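Local coordinates for alpha-1,3-glucanase (Bacillus circulans, PDB 5ZRU), which hydrolyses alpha-1,3-glucan by means of its catalytic unit, the part of a longer protein described here, and probably binds carbohydrate as well, at residues 174-179 with 251-256; 517-522 with 555-560; 353-358 with 377-382; 185-190 with 216-221. All blocks are in the same frame, centred on the assembly; numbering follows the deposited sequence.

Contact 1: residues 174-179 with 251-256; sequences EAVPAA and GIWHTN. With PE5 (3,6,9,12,15,18,21,24-octaoxahexacosan-1-ol), chain C.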
loop_
_atom_site.group_PDB
_atom_site.type_symbol
_atom_site.label_atom_id
_atom_site.label_comp_id
_atom_site.label_asym_id
_atom_site.label_seq_id
_atom_site.Cartn_x
_atom_site.Cartn_y
_atom_site.Cartn_z
ATOM N N GLU A 174 5.699 -12.912 13.862
ATOM C CA GLU A 174 4.376 -13.396 14.227
ATOM C C GLU A 174 4.398 -14.913 14.328
ATOM O O GLU A 174 5.216 -15.582 13.691
ATOM C CB GLU A 174 3.322 -12.962 13.198
ATOM C CG GLU A 174 3.532 -13.553 11.822
ATOM C CD GLU A 174 2.743 -12.820 10.762
ATOM O OE1 GLU A 174 3.255 -11.800 10.250
ATOM O OE2 GLU A 174 1.614 -13.252 10.453
ATOM N N ALA A 175 3.482 -15.450 15.131
ATOM C CA ALA A 175 3.287 -16.893 15.169
ATOM C C ALA A 175 2.501 -17.317 13.936
ATOM O O ALA A 175 1.527 -16.669 13.549
ATOM C CB ALA A 175 2.547 -17.305 16.442
ATOM N N VAL A 176 2.938 -18.396 13.303
ATOM C CA VAL A 176 2.332 -18.868 12.060
ATOM C C VAL A 176 1.390 -20.019 12.396
ATOM O O VAL A 176 1.849 -21.037 12.936
ATOM C CB VAL A 176 3.396 -19.318 11.053
ATOM C CG1 VAL A 176 2.725 -20.001 9.869
ATOM C CG2 VAL A 176 4.234 -18.127 10.599
ATOM N N PRO A 177 0.102 -19.914 12.092
ATOM C CA PRO A 177 -0.785 -21.064 12.286
ATOM C C PRO A 177 -0.475 -22.149 11.268
ATOM O O PRO A 177 0.073 -21.897 10.190
ATOM C CB PRO A 177 -2.191 -20.478 12.083
ATOM C CG PRO A 177 -1.983 -19.285 11.211
ATOM C CD PRO A 177 -0.594 -18.758 11.489
ATOM N N ALA A 178 -0.813 -23.383 11.636
ATOM C CA ALA A 178 -0.645 -24.486 10.698
ATOM C C ALA A 178 -1.457 -24.238 9.427
ATOM O O ALA A 178 -2.364 -23.399 9.383
ATOM C CB ALA A 178 -1.064 -25.813 11.336
ATOM N N ALA A 179 -1.091 -24.963 8.368
ATOM C CA ALA A 179 -1.819 -24.888 7.107
ATOM C C ALA A 179 -3.308 -25.139 7.313
ATOM O O ALA A 179 -3.714 -26.009 8.093
ATOM C CB ALA A 179 -1.255 -25.904 6.110
ATOM N N GLY A 251 -3.102 -20.676 3.589
ATOM C CA GLY A 251 -2.636 -19.608 4.461
ATOM C C GLY A 251 -1.590 -18.742 3.780
ATOM O O GLY A 251 -0.819 -19.202 2.934
ATOM N N ILE A 252 -1.557 -17.459 4.158
ATOM C CA ILE A 252 -0.568 -16.569 3.548
ATOM C C ILE A 252 0.859 -17.010 3.847
ATOM O O ILE A 252 1.790 -16.599 3.145
ATOM C CB ILE A 252 -0.777 -15.099 3.986
ATOM C CG1 ILE A 252 -0.532 -14.926 5.497
ATOM C CG2 ILE A 252 -2.163 -14.614 3.564
ATOM C CD1 ILE A 252 -0.599 -13.450 5.968
ATOM N N TRP A 253 1.063 -17.836 4.873
ATOM C CA TRP A 253 2.388 -18.354 5.193
ATOM C C TRP A 253 2.657 -19.722 4.575
ATOM O O TRP A 253 3.734 -20.282 4.802
ATOM C CB TRP A 253 2.570 -18.429 6.723
ATOM C CG TRP A 253 2.790 -17.058 7.345
ATOM C CD1 TRP A 253 1.857 -16.274 7.972
ATOM C CD2 TRP A 253 4.018 -16.314 7.363
ATOM N NE1 TRP A 253 2.436 -15.091 8.386
ATOM C CE2 TRP A 253 3.759 -15.091 8.021
ATOM C CE3 TRP A 253 5.312 -16.562 6.881
ATOM C CZ2 TRP A 253 4.749 -14.119 8.220
ATOM C CZ3 TRP A 253 6.307 -15.588 7.085
ATOM C CH2 TRP A 253 6.012 -14.387 7.745
ATOM N N HIS A 254 1.704 -20.284 3.832
ATOM C CA HIS A 254 1.834 -21.655 3.346
ATOM C C HIS A 254 1.663 -21.790 1.844
ATOM O O HIS A 254 2.368 -22.595 1.227
ATOM C CB HIS A 254 0.820 -22.564 4.068
ATOM C CG HIS A 254 1.056 -22.657 5.543
ATOM N ND1 HIS A 254 2.033 -23.459 6.089
ATOM C CD2 HIS A 254 0.457 -22.032 6.584
ATOM C CE1 HIS A 254 2.023 -23.330 7.405
ATOM N NE2 HIS A 254 1.072 -22.473 7.730
ATOM N N THR A 255 0.753 -21.027 1.237
ATOM C CA THR A 255 0.437 -21.154 -0.181
ATOM C C THR A 255 0.943 -19.919 -0.916
ATOM O O THR A 255 0.458 -18.810 -0.661
ATOM C CB THR A 255 -1.072 -21.310 -0.389
ATOM O OG1 THR A 255 -1.517 -22.541 0.201
ATOM C CG2 THR A 255 -1.401 -21.314 -1.876
ATOM N N ASN A 256 1.906 -20.115 -1.832
ATOM C CA ASN A 256 2.505 -19.044 -2.630
ATOM C C ASN A 256 2.139 -19.239 -4.094
ATOM O O ASN A 256 2.425 -20.294 -4.676
ATOM C CB ASN A 256 4.033 -19.024 -2.505
ATOM C CG ASN A 256 4.518 -18.601 -1.127
ATOM O OD1 ASN A 256 3.726 -18.333 -0.236
ATOM N ND2 ASN A 256 5.837 -18.553 -0.952
HETATM C C48 PE5 C . 10.418 -15.422 -10.363
HETATM C C50 PE5 C . 10.620 -13.939 -10.031
HETATM O O1 PE5 C . 11.989 -13.634 -10.001
HETATM C C1 PE5 C . 12.289 -12.283 -9.776
HETATM C C2 PE5 C . 13.792 -12.088 -9.563
HETATM O O2 PE5 C . 14.192 -12.742 -8.393
HETATM C C3 PE5 C . 15.570 -12.771 -8.151
HETATM C C4 PE5 C . 15.855 -13.575 -6.876
HETATM O O3 PE5 C . 15.146 -13.027 -5.797
HETATM C C5 PE5 C . 15.374 -13.606 -4.540
HETATM C C6 PE5 C . 14.043 -13.895 -3.829
HETATM O O4 PE5 C . 13.595 -12.797 -3.076
HETATM C C7 PE5 C . 12.214 -12.543 -3.120
HETATM C C8 PE5 C . 11.425 -13.804 -2.762
HETATM O O5 PE5 C . 10.097 -13.645 -3.150
HETATM C C9 PE5 C . 9.329 -14.818 -3.122
HETATM C C10 PE5 C . 8.402 -14.764 -1.916
HETATM O O6 PE5 C . 8.581 -15.914 -1.144
HETATM C C11 PE5 C . 8.165 -15.797 0.185
HETATM C C12 PE5 C . 8.668 -16.982 0.997
HETATM O O7 PE5 C . 7.542 -17.654 1.470
HETATM C C13 PE5 C . 7.643 -18.136 2.778
HETATM C C14 PE5 C . 6.695 -19.323 2.924
HETATM O O8 PE5 C . 6.691 -20.030 1.716
HETATM C C15 PE5 C . 5.814 -21.124 1.648
HETATM C C16 PE5 C . 6.623 -22.415 1.458
HETATM O O52 PE5 C . 6.496 -22.896 0.149
#

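Contact 2: residues 517-522 with 555-560; sequences NINING and NLTTND. With CA (calcium ion), chain K.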
loop_
_atom_site.group_PDB
_atom_site.type_symbol
_atom_site.label_atom_id
_atom_site.label_comp_id
_atom_site.label_asym_id
_atom_site.label_seq_id
_atom_site.Cartn_x
_atom_site.Cartn_y
_atom_site.Cartn_z
ATOM N N ASN A 517 -12.529 18.761 15.654
ATOM C CA ASN A 517 -11.674 18.024 16.596
ATOM C C ASN A 517 -10.366 17.590 15.930
ATOM O O ASN A 517 -10.008 16.413 15.930
ATOM C CB ASN A 517 -12.400 16.802 17.182
ATOM C CG ASN A 517 -13.827 17.111 17.640
ATOM O OD1 ASN A 517 -14.121 18.206 18.122
ATOM N ND2 ASN A 517 -14.717 16.131 17.497
ATOM N N ILE A 518 -9.655 18.556 15.352
ATOM C CA ILE A 518 -8.367 18.321 14.706
ATOM C C ILE A 518 -7.257 18.697 15.679
ATOM O O ILE A 518 -7.297 19.777 16.285
ATOM C CB ILE A 518 -8.238 19.139 13.408
ATOM C CG1 ILE A 518 -9.485 18.982 12.517
ATOM C CG2 ILE A 518 -6.939 18.776 12.668
ATOM C CD1 ILE A 518 -9.802 17.574 12.083
ATOM N N ASN A 519 -6.259 17.824 15.824
ATOM C CA ASN A 519 -5.064 18.122 16.612
ATOM C C ASN A 519 -3.852 18.117 15.695
ATOM O O ASN A 519 -3.522 17.083 15.103
ATOM C CB ASN A 519 -4.868 17.111 17.744
ATOM C CG ASN A 519 -6.010 17.129 18.735
ATOM O OD1 ASN A 519 -6.422 18.193 19.204
ATOM N ND2 ASN A 519 -6.537 15.947 19.055
ATOM N N ILE A 520 -3.175 19.261 15.604
ATOM C CA ILE A 520 -2.006 19.419 14.748
ATOM C C ILE A 520 -0.807 19.643 15.650
ATOM O O ILE A 520 -0.681 20.696 16.294
ATOM C CB ILE A 520 -2.180 20.576 13.758
ATOM C CG1 ILE A 520 -3.439 20.337 12.922
ATOM C CG2 ILE A 520 -0.934 20.707 12.884
ATOM C CD1 ILE A 520 -3.839 21.507 11.963
ATOM N N ASN A 521 0.084 18.667 15.690
ATOM C CA ASN A 521 1.223 18.701 16.597
ATOM C C ASN A 521 2.486 18.575 15.757
ATOM O O ASN A 521 2.897 17.465 15.408
ATOM C CB ASN A 521 1.119 17.589 17.636
ATOM C CG ASN A 521 2.260 17.620 18.630
ATOM O OD1 ASN A 521 3.017 18.594 18.697
ATOM N ND2 ASN A 521 2.388 16.555 19.415
ATOM N N GLY A 522 3.092 19.712 15.427
ATOM C CA GLY A 522 4.310 19.712 14.644
ATOM C C GLY A 522 4.059 19.917 13.163
ATOM O O GLY A 522 3.406 19.095 12.516
ATOM N N ASN A 555 -13.016 23.321 17.200
ATOM C CA ASN A 555 -12.150 22.626 18.157
ATOM C C ASN A 555 -10.852 22.165 17.490
ATOM O O ASN A 555 -10.549 20.973 17.392
ATOM C CB ASN A 555 -12.874 21.438 18.809
ATOM C CG ASN A 555 -12.040 20.781 19.884
ATOM O OD1 ASN A 555 -11.243 21.447 20.533
ATOM N ND2 ASN A 555 -12.205 19.466 20.070
ATOM N N LEU A 556 -10.084 23.139 17.027
ATOM C CA LEU A 556 -8.755 22.904 16.485
ATOM C C LEU A 556 -7.727 23.146 17.583
ATOM O O LEU A 556 -7.808 24.153 18.297
ATOM C CB LEU A 556 -8.492 23.840 15.303
ATOM C CG LEU A 556 -7.048 23.882 14.796
ATOM C CD1 LEU A 556 -6.657 22.541 14.182
ATOM C CD2 LEU A 556 -6.881 25.018 13.792
ATOM N N THR A 557 -6.773 22.227 17.738
ATOM C CA THR A 557 -5.625 22.487 18.597
ATOM C C THR A 557 -4.345 22.437 17.776
ATOM O O THR A 557 -4.229 21.633 16.847
ATOM C CB THR A 557 -5.509 21.501 19.766
ATOM O OG1 THR A 557 -5.072 20.220 19.277
ATOM C CG2 THR A 557 -6.838 21.363 20.496
ATOM N N THR A 558 -3.382 23.296 18.123
ATOM C CA THR A 558 -2.090 23.302 17.452
ATOM C C THR A 558 -0.965 23.290 18.473
ATOM O O THR A 558 -1.147 23.635 19.647
ATOM C CB THR A 558 -1.901 24.516 16.522
ATOM O OG1 THR A 558 -1.984 25.734 17.276
ATOM C CG2 THR A 558 -2.953 24.513 15.433
ATOM N N ASN A 559 0.211 22.888 17.992
ATOM C CA ASN A 559 1.436 22.866 18.777
ATOM C C ASN A 559 2.609 22.690 17.826
ATOM O O ASN A 559 2.498 21.949 16.845
ATOM C CB ASN A 559 1.416 21.730 19.810
ATOM C CG ASN A 559 2.619 21.765 20.731
ATOM O OD1 ASN A 559 2.853 22.759 21.420
ATOM N ND2 ASN A 559 3.391 20.681 20.748
ATOM N N ASP A 560 3.712 23.399 18.100
ATOM C CA ASP A 560 4.985 23.196 17.395
ATOM C C ASP A 560 4.851 23.491 15.897
ATOM O O ASP A 560 5.321 22.735 15.042
ATOM C CB ASP A 560 5.511 21.773 17.640
ATOM C CG ASP A 560 6.913 21.548 17.087
ATOM O OD1 ASP A 560 7.676 22.530 16.930
ATOM O OD2 ASP A 560 7.243 20.382 16.787
HETATM CA CA CA K . -10.116 20.787 22.256
HETATM O O HOH W 1 -9.043 19.032 18.746
HETATM O O HOH W 2 -2.145 20.101 18.978
#

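Contact 3: residues 353-358 with 377-382; sequences GVNFAQ and GLAVWT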
loop_
_atom_site.group_PDB
_atom_site.type_symbol
_atom_site.label_atom_id
_atom_site.label_comp_id
_atom_site.label_asym_id
_atom_site.label_seq_id
_atom_site.Cartn_x
_atom_site.Cartn_y
_atom_site.Cartn_z
ATOM N N GLY A 353 -2.188 0.698 -4.184
ATOM C CA GLY A 353 -2.520 -0.497 -3.429
ATOM C C GLY A 353 -3.864 -1.076 -3.849
ATOM O O GLY A 353 -3.949 -2.230 -4.277
ATOM N N VAL A 354 -4.923 -0.275 -3.746
ATOM C CA VAL A 354 -6.269 -0.663 -4.169
ATOM C C VAL A 354 -6.903 0.543 -4.841
ATOM O O VAL A 354 -6.891 1.644 -4.280
ATOM C CB VAL A 354 -7.172 -1.106 -2.998
ATOM C CG1 VAL A 354 -8.603 -1.450 -3.521
ATOM C CG2 VAL A 354 -6.578 -2.286 -2.242
ATOM N N ASN A 355 -7.474 0.341 -6.025
ATOM C CA ASN A 355 -8.294 1.374 -6.642
ATOM C C ASN A 355 -9.679 0.812 -6.931
ATOM O O ASN A 355 -9.814 -0.186 -7.648
ATOM C CB ASN A 355 -7.637 1.914 -7.915
ATOM C CG ASN A 355 -8.236 3.242 -8.354
ATOM O OD1 ASN A 355 -9.455 3.381 -8.488
ATOM N ND2 ASN A 355 -7.379 4.234 -8.555
ATOM N N PHE A 356 -10.698 1.447 -6.353
ATOM C CA PHE A 356 -12.109 1.189 -6.660
ATOM C C PHE A 356 -12.513 2.116 -7.804
ATOM O O PHE A 356 -12.814 3.289 -7.578
ATOM C CB PHE A 356 -12.979 1.453 -5.434
ATOM C CG PHE A 356 -12.854 0.417 -4.340
ATOM C CD1 PHE A 356 -12.318 -0.838 -4.597
ATOM C CD2 PHE A 356 -13.294 0.705 -3.045
ATOM C CE1 PHE A 356 -12.218 -1.799 -3.573
ATOM C CE2 PHE A 356 -13.208 -0.249 -2.027
ATOM C CZ PHE A 356 -12.670 -1.507 -2.298
ATOM N N ALA A 357 -12.540 1.603 -9.033
ATOM C CA ALA A 357 -12.750 2.444 -10.210
ATOM C C ALA A 357 -14.021 2.026 -10.946
ATOM O O ALA A 357 -14.695 1.062 -10.574
ATOM C CB ALA A 357 -11.537 2.379 -11.145
ATOM N N GLN A 358 -14.358 2.777 -11.998
ATOM C CA GLN A 358 -15.411 2.357 -12.936
ATOM C C GLN A 358 -16.736 2.070 -12.233
ATOM O O GLN A 358 -17.425 1.092 -12.546
ATOM C CB GLN A 358 -14.959 1.129 -13.734
ATOM C CG GLN A 358 -13.983 1.456 -14.845
ATOM C CD GLN A 358 -14.643 2.300 -15.908
ATOM O OE1 GLN A 358 -14.567 3.531 -15.878
ATOM N NE2 GLN A 358 -15.313 1.643 -16.850
ATOM N N GLY A 377 -2.394 4.734 -1.915
ATOM C CA GLY A 377 -2.508 3.469 -1.207
ATOM C C GLY A 377 -3.881 2.862 -1.413
ATOM O O GLY A 377 -4.018 1.731 -1.885
ATOM N N LEU A 378 -4.906 3.637 -1.079
ATOM C CA LEU A 378 -6.300 3.261 -1.279
ATOM C C LEU A 378 -6.987 4.414 -1.993
ATOM O O LEU A 378 -6.969 5.545 -1.499
ATOM C CB LEU A 378 -6.992 2.970 0.060
ATOM C CG LEU A 378 -6.314 1.954 0.991
ATOM C CD1 LEU A 378 -7.054 1.906 2.320
ATOM C CD2 LEU A 378 -6.255 0.560 0.354
ATOM N N ALA A 379 -7.593 4.137 -3.140
ATOM C CA ALA A 379 -8.162 5.213 -3.939
ATOM C C ALA A 379 -9.528 4.827 -4.483
ATOM O O ALA A 379 -9.775 3.663 -4.807
ATOM C CB ALA A 379 -7.246 5.576 -5.115
ATOM N N VAL A 380 -10.398 5.834 -4.624
ATOM C CA VAL A 380 -11.636 5.720 -5.392
ATOM C C VAL A 380 -11.524 6.661 -6.588
ATOM O O VAL A 380 -11.638 7.883 -6.443
ATOM C CB VAL A 380 -12.881 6.057 -4.559
ATOM C CG1 VAL A 380 -14.142 5.957 -5.444
ATOM C CG2 VAL A 380 -12.986 5.135 -3.379
ATOM N N TRP A 381 -11.315 6.106 -7.771
ATOM C CA TRP A 381 -11.329 6.896 -9.005
ATOM C C TRP A 381 -12.657 6.615 -9.705
ATOM O O TRP A 381 -12.839 5.560 -10.318
ATOM C CB TRP A 381 -10.132 6.549 -9.885
ATOM C CG TRP A 381 -10.164 7.221 -11.237
ATOM C CD1 TRP A 381 -10.882 8.325 -11.587
ATOM C CD2 TRP A 381 -9.463 6.809 -12.411
ATOM N NE1 TRP A 381 -10.672 8.632 -12.910
ATOM C CE2 TRP A 381 -9.800 7.717 -13.441
ATOM C CE3 TRP A 381 -8.578 5.767 -12.693
ATOM C CZ2 TRP A 381 -9.289 7.607 -14.731
ATOM C CZ3 TRP A 381 -8.062 5.663 -13.976
ATOM C CH2 TRP A 381 -8.419 6.579 -14.980
ATOM N N THR A 382 -13.585 7.570 -9.629
ATOM C CA THR A 382 -14.909 7.397 -10.231
ATOM C C THR A 382 -14.848 7.735 -11.724
ATOM O O THR A 382 -15.401 8.728 -12.206
ATOM C CB THR A 382 -15.945 8.238 -9.493
ATOM O OG1 THR A 382 -15.448 9.568 -9.335
ATOM C CG2 THR A 382 -16.228 7.652 -8.100
#

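Contact 4: residues 185-190 with 216-221; sequences NSVSVT and SGKILY. With SO4 (sulfate ion), chain E.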
loop_
_atom_site.group_PDB
_atom_site.type_symbol
_atom_site.label_atom_id
_atom_site.label_comp_id
_atom_site.label_asym_id
_atom_site.label_seq_id
_atom_site.Cartn_x
_atom_site.Cartn_y
_atom_site.Cartn_z
ATOM N N ASN A 185 -15.339 -32.034 0.346
ATOM C CA ASN A 185 -15.977 -32.007 -0.972
ATOM C C ASN A 185 -15.546 -30.782 -1.780
ATOM O O ASN A 185 -16.358 -30.078 -2.382
ATOM C CB ASN A 185 -17.500 -32.068 -0.841
ATOM C CG ASN A 185 -18.160 -32.785 -2.011
ATOM O OD1 ASN A 185 -17.585 -33.706 -2.597
ATOM N ND2 ASN A 185 -19.375 -32.366 -2.353
ATOM N N SER A 186 -14.246 -30.513 -1.762
ATOM C CA SER A 186 -13.642 -29.485 -2.592
ATOM C C SER A 186 -12.876 -30.151 -3.725
ATOM O O SER A 186 -12.715 -31.371 -3.765
ATOM C CB SER A 186 -12.706 -28.599 -1.761
ATOM O OG SER A 186 -11.658 -29.377 -1.188
ATOM N N VAL A 187 -12.399 -29.336 -4.653
ATOM C CA VAL A 187 -11.440 -29.782 -5.652
ATOM C C VAL A 187 -10.151 -29.041 -5.362
ATOM O O VAL A 187 -10.171 -27.899 -4.898
ATOM C CB VAL A 187 -11.898 -29.535 -7.105
ATOM C CG1 VAL A 187 -13.199 -30.287 -7.409
ATOM C CG2 VAL A 187 -12.067 -28.057 -7.374
ATOM N N SER A 188 -9.028 -29.703 -5.602
ATOM C CA SER A 188 -7.717 -29.107 -5.383
ATOM C C SER A 188 -6.996 -28.968 -6.714
ATOM O O SER A 188 -7.198 -29.770 -7.629
ATOM C CB SER A 188 -6.872 -29.954 -4.423
ATOM O OG SER A 188 -5.525 -29.491 -4.366
ATOM N N VAL A 189 -6.154 -27.939 -6.824
ATOM C CA VAL A 189 -5.366 -27.793 -8.045
ATOM C C VAL A 189 -4.469 -29.004 -8.260
ATOM O O VAL A 189 -4.139 -29.343 -9.404
ATOM C CB VAL A 189 -4.540 -26.494 -8.012
ATOM C CG1 VAL A 189 -5.466 -25.273 -8.053
ATOM C CG2 VAL A 189 -3.623 -26.480 -6.784
ATOM N N THR A 190 -4.062 -29.681 -7.186
ATOM C CA THR A 190 -3.220 -30.859 -7.366
ATOM C C THR A 190 -4.010 -32.054 -7.894
ATOM O O THR A 190 -3.399 -32.997 -8.414
ATOM C CB THR A 190 -2.512 -31.228 -6.058
ATOM O OG1 THR A 190 -3.482 -31.511 -5.041
ATOM C CG2 THR A 190 -1.615 -30.086 -5.590
ATOM N N SER A 216 -18.839 -28.343 -10.687
ATOM C CA SER A 216 -19.306 -29.158 -9.573
ATOM C C SER A 216 -19.886 -28.343 -8.428
ATOM O O SER A 216 -20.466 -28.928 -7.506
ATOM C CB SER A 216 -18.169 -30.031 -9.042
ATOM O OG SER A 216 -17.123 -29.226 -8.525
ATOM N N GLY A 217 -19.767 -27.020 -8.474
ATOM C CA GLY A 217 -20.143 -26.202 -7.341
ATOM C C GLY A 217 -19.283 -26.403 -6.115
ATOM O O GLY A 217 -19.745 -26.144 -5.000
ATOM N N LYS A 218 -18.045 -26.862 -6.281
ATOM C CA LYS A 218 -17.167 -27.137 -5.153
ATOM C C LYS A 218 -16.176 -25.996 -4.935
ATOM O O LYS A 218 -15.845 -25.245 -5.856
ATOM C CB LYS A 218 -16.404 -28.448 -5.369
ATOM C CG LYS A 218 -17.294 -29.683 -5.367
ATOM C CD LYS A 218 -16.481 -30.944 -5.614
ATOM C CE LYS A 218 -17.360 -32.188 -5.520
ATOM N NZ LYS A 218 -16.577 -33.427 -5.804
ATOM N N ILE A 219 -15.706 -25.880 -3.688
ATOM C CA ILE A 219 -14.600 -24.977 -3.377
ATOM C C ILE A 219 -13.359 -25.399 -4.151
ATOM O O ILE A 219 -13.072 -26.594 -4.293
ATOM C CB ILE A 219 -14.324 -24.986 -1.863
ATOM C CG1 ILE A 219 -15.456 -24.315 -1.091
ATOM C CG2 ILE A 219 -12.976 -24.340 -1.518
ATOM C CD1 ILE A 219 -15.394 -24.616 0.390
ATOM N N LEU A 220 -12.594 -24.415 -4.635
ATOM C CA LEU A 220 -11.275 -24.666 -5.216
ATOM C C LEU A 220 -10.224 -24.423 -4.139
ATOM O O LEU A 220 -10.037 -23.291 -3.690
ATOM C CB LEU A 220 -11.021 -23.777 -6.437
ATOM C CG LEU A 220 -9.614 -23.858 -7.051
ATOM C CD1 LEU A 220 -9.222 -25.300 -7.310
ATOM C CD2 LEU A 220 -9.525 -23.029 -8.346
ATOM N N TYR A 221 -9.528 -25.482 -3.741
ATOM C CA TYR A 221 -8.487 -25.422 -2.725
ATOM C C TYR A 221 -7.112 -25.418 -3.382
ATOM O O TYR A 221 -6.864 -26.159 -4.338
ATOM C CB TYR A 221 -8.614 -26.625 -1.781
ATOM C CG TYR A 221 -7.578 -26.723 -0.671
ATOM C CD1 TYR A 221 -7.548 -25.793 0.360
ATOM C CD2 TYR A 221 -6.672 -27.786 -0.629
ATOM C CE1 TYR A 221 -6.625 -25.900 1.391
ATOM C CE2 TYR A 221 -5.745 -27.904 0.405
ATOM C CZ TYR A 221 -5.736 -26.952 1.410
ATOM O OH TYR A 221 -4.849 -27.057 2.435
HETATM S S SO4 E . -4.560 -31.677 -1.222
HETATM O O1 SO4 E . -4.373 -31.316 0.192
HETATM O O2 SO4 E . -5.158 -30.560 -1.948
HETATM O O3 SO4 E . -5.443 -32.838 -1.307
HETATM O O4 SO4 E . -3.253 -31.993 -1.814
HETATM O O HOH W 3 -14.490 -33.740 -4.134
#

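Contact 1: residues 174-179 with 251-256
Trp253 and His254 meet the chain from Glu174 to Ala179 where the antiparallel beta-sheet domain, through the end of its strand 166-174, leans on the parallel beta-helix. The Trp253 side chain makes the larger part of the contact. Its CB touches Val176 CG1 at 3.5 Å; that methyl is anti to the backbone N (chi1 171°), beside the carbonyl carbon. Beyond CB the ring passes under the other methyl of the same valine: Val176 CG2 makes a CH-pi contact 3.7 Å from the centroid of the five-membered ring of Trp253. Further out, Trp253 NE1 gives a hydrogen bond of 2.9 Å to Glu174 OE2. The donor stands above the carboxylate plane, and carboxylate and ring are turned 74° apart. At the same rim Trp253 CZ2 lies 3.4 Å from Glu174 OE1, which sits in the ring plane. Glu174 OE2 also makes a salt bridge to Arg345, so two donors grip one oxygen. His141 and Trp315 meet the indole edge-to-face. Asn256 ND2 points elsewhere and bonds O7 of the polyether at 3.1 Å. His254 makes the second link between the segments. Ala179 CB covers one face of its imidazole, 4.1 Å from the centroid. At the edge of that ring, His254 NE2 donates to Pro177 O at 2.7 Å, nearly straight at 166°.

Contact 2: residues 517-522 with 555-560
Strand 518-522 runs beside strand 556-559 in the same direction, with Asn519 level with Thr557 and Asn521 with Asn559. Among the backbone bonds, Thr557 N reaches Ile518 O at 2.9 Å and Ile520 N returns to Thr557 O. Gly522 N then closes on Asn559 O at 2.7 Å. The bond from Asn559 N to Ile520 O is weak.

Amide side chains form a second set of bonds. Asn521 and Asn559 lie side by side and point the same way, with Asn559 ND2 giving to Asn521 OD1 at 2.9 Å. Asn555 ND2 gives to Asn517 OD1 at 3.0 Å, and its amide is turned 67° from that of Asn517. Both acceptor oxygens are met from above their carbonyl planes. Asn519 OD1 takes a bond from Thr557 OG1 that is modelled very short, so its geometry is doubtful. Asn519 ND2 bonds Asp493 of the neighbouring strand 487-495.

One metal bond is present: Asn555 OD1 binds a calcium ion at 2.2 Å.

Apolar contacts occupy the other face. Leu556 CG is anti to the backbone N (chi1 169°), and its methyl CD1 touches Ile518 CB at 3.8 Å and Ile520 CD1 at 3.7 Å. Parallel strands of successive coils in register, with asparagine stacked on asparagine and aliphatic side chains stacked on the other face, are characteristic of the parallel beta-helix.

Contact 3: residues 353-358 with 377-382
Val354 N bonds Gly377 O at 2.9 Å and opens a parallel pairing of strands 354-357 and 378-381, whose axes are 4.6 Å apart and 17° off parallel. Ala379 N bonds Val354 O at 2.8 Å, and Phe356 N bonds Ala379 O. The pairing then weakens. Trp381 N has two weak bonds, to Phe356 O and to Asn355 OD1. At the start Gly353 CA lies 3.1 Å from Gly377 O, and a CB on Gly353 would clash with that oxygen.

Asn355 CG is anti to the backbone N (chi1 -163°). Its OD1 lies 3.5 Å from Trp381 CB, and its ND2 3.7 Å from Ala379 CB. The same ND2 bonds Asp352, a calcium ligand, so Asn355 is second shell to that metal. An alanine here would probably leave the Asp352 carboxylate without its amide donor and freer to turn. On the other face Leu378 CD2 packs against Val354 CB at 3.9 Å.

Strand 354-357 lies between strands 323-325 and 378-381 in the beta-helix wall. Val354, Phe356 and Leu378 touch Val365 of strand 364-366, Leu378 and Val380 reach Phe396 of strand 395-397, and Trp381 touches Trp324.

Contact 4: residues 185-190 with 216-221
Val187 and Tyr221 belong to a short parallel strand pairing at the beginning of the parallel beta-helix, where strand 187-188 is joined to strand 220-222 by way of helix 203-216. Three backbone bonds hold it. Val187 N bonds Ile219 O at 2.8 Å, Tyr221 N bonds Val187 O, and Val189 N bonds Tyr221 O at 3.1 Å.

The Lys218 side chain is extended beyond CG and crosses Asn185 at about a right angle. Its CG is anti to the carbonyl carbon (chi1 -67°) and comes 3.2 Å from Asn185 O. CE lies 3.3 Å from Asn185 OD1, and CD touches Val187 CG1 at 3.8 Å, these two side chains again crossing at about a right angle. NZ bonds a water at 2.7 Å, which in turn gives to Ser186 O. An alanine in place of Lys218 would probably open a gap beside Val187 CG1 and leave this water without its ammonium donor.

Ser188 OG accepts from Thr190 N, an ST turn, and bonds O2 of a sulfate at 2.7 Å. That oxygen sits at the edge of the Tyr221 ring, and Arg182 also binds the sulfate, probably from the crystallisation liquor.

Leu220 CD1 meets Val189 CG1 at 3.8 Å. Helix 203-216 covers these aliphatic groups: Ala213 touches Val187, Phe206 touches Val189, and Ala209 and Val210 touch Leu220. Strand 220-222 continues the pairing to strand 245-249.

In the fold
Contacts 2, 3 and 4 are parallel strand pairings of the beta-helix, while contact 1 joins the beta-helix to the antiparallel beta-sheet domain. Contact 4 falls between the two segments of contact 1 in sequence, and their nearest atoms are about 5 Å apart. Contacts 2 and 4 lie on opposite sides of the chain's centre, with centres about 54 Å apart. Contact 3 is between them, its centre about 30 Å from that of contact 2 and about 31 Å from that of contact 4. It is the most central. Its Asn355 side chain is about 5 Å from a bound calcium ion and that of Trp381 about 10 Å from a zinc ion, whereas contact 2 binds a calcium ion directly.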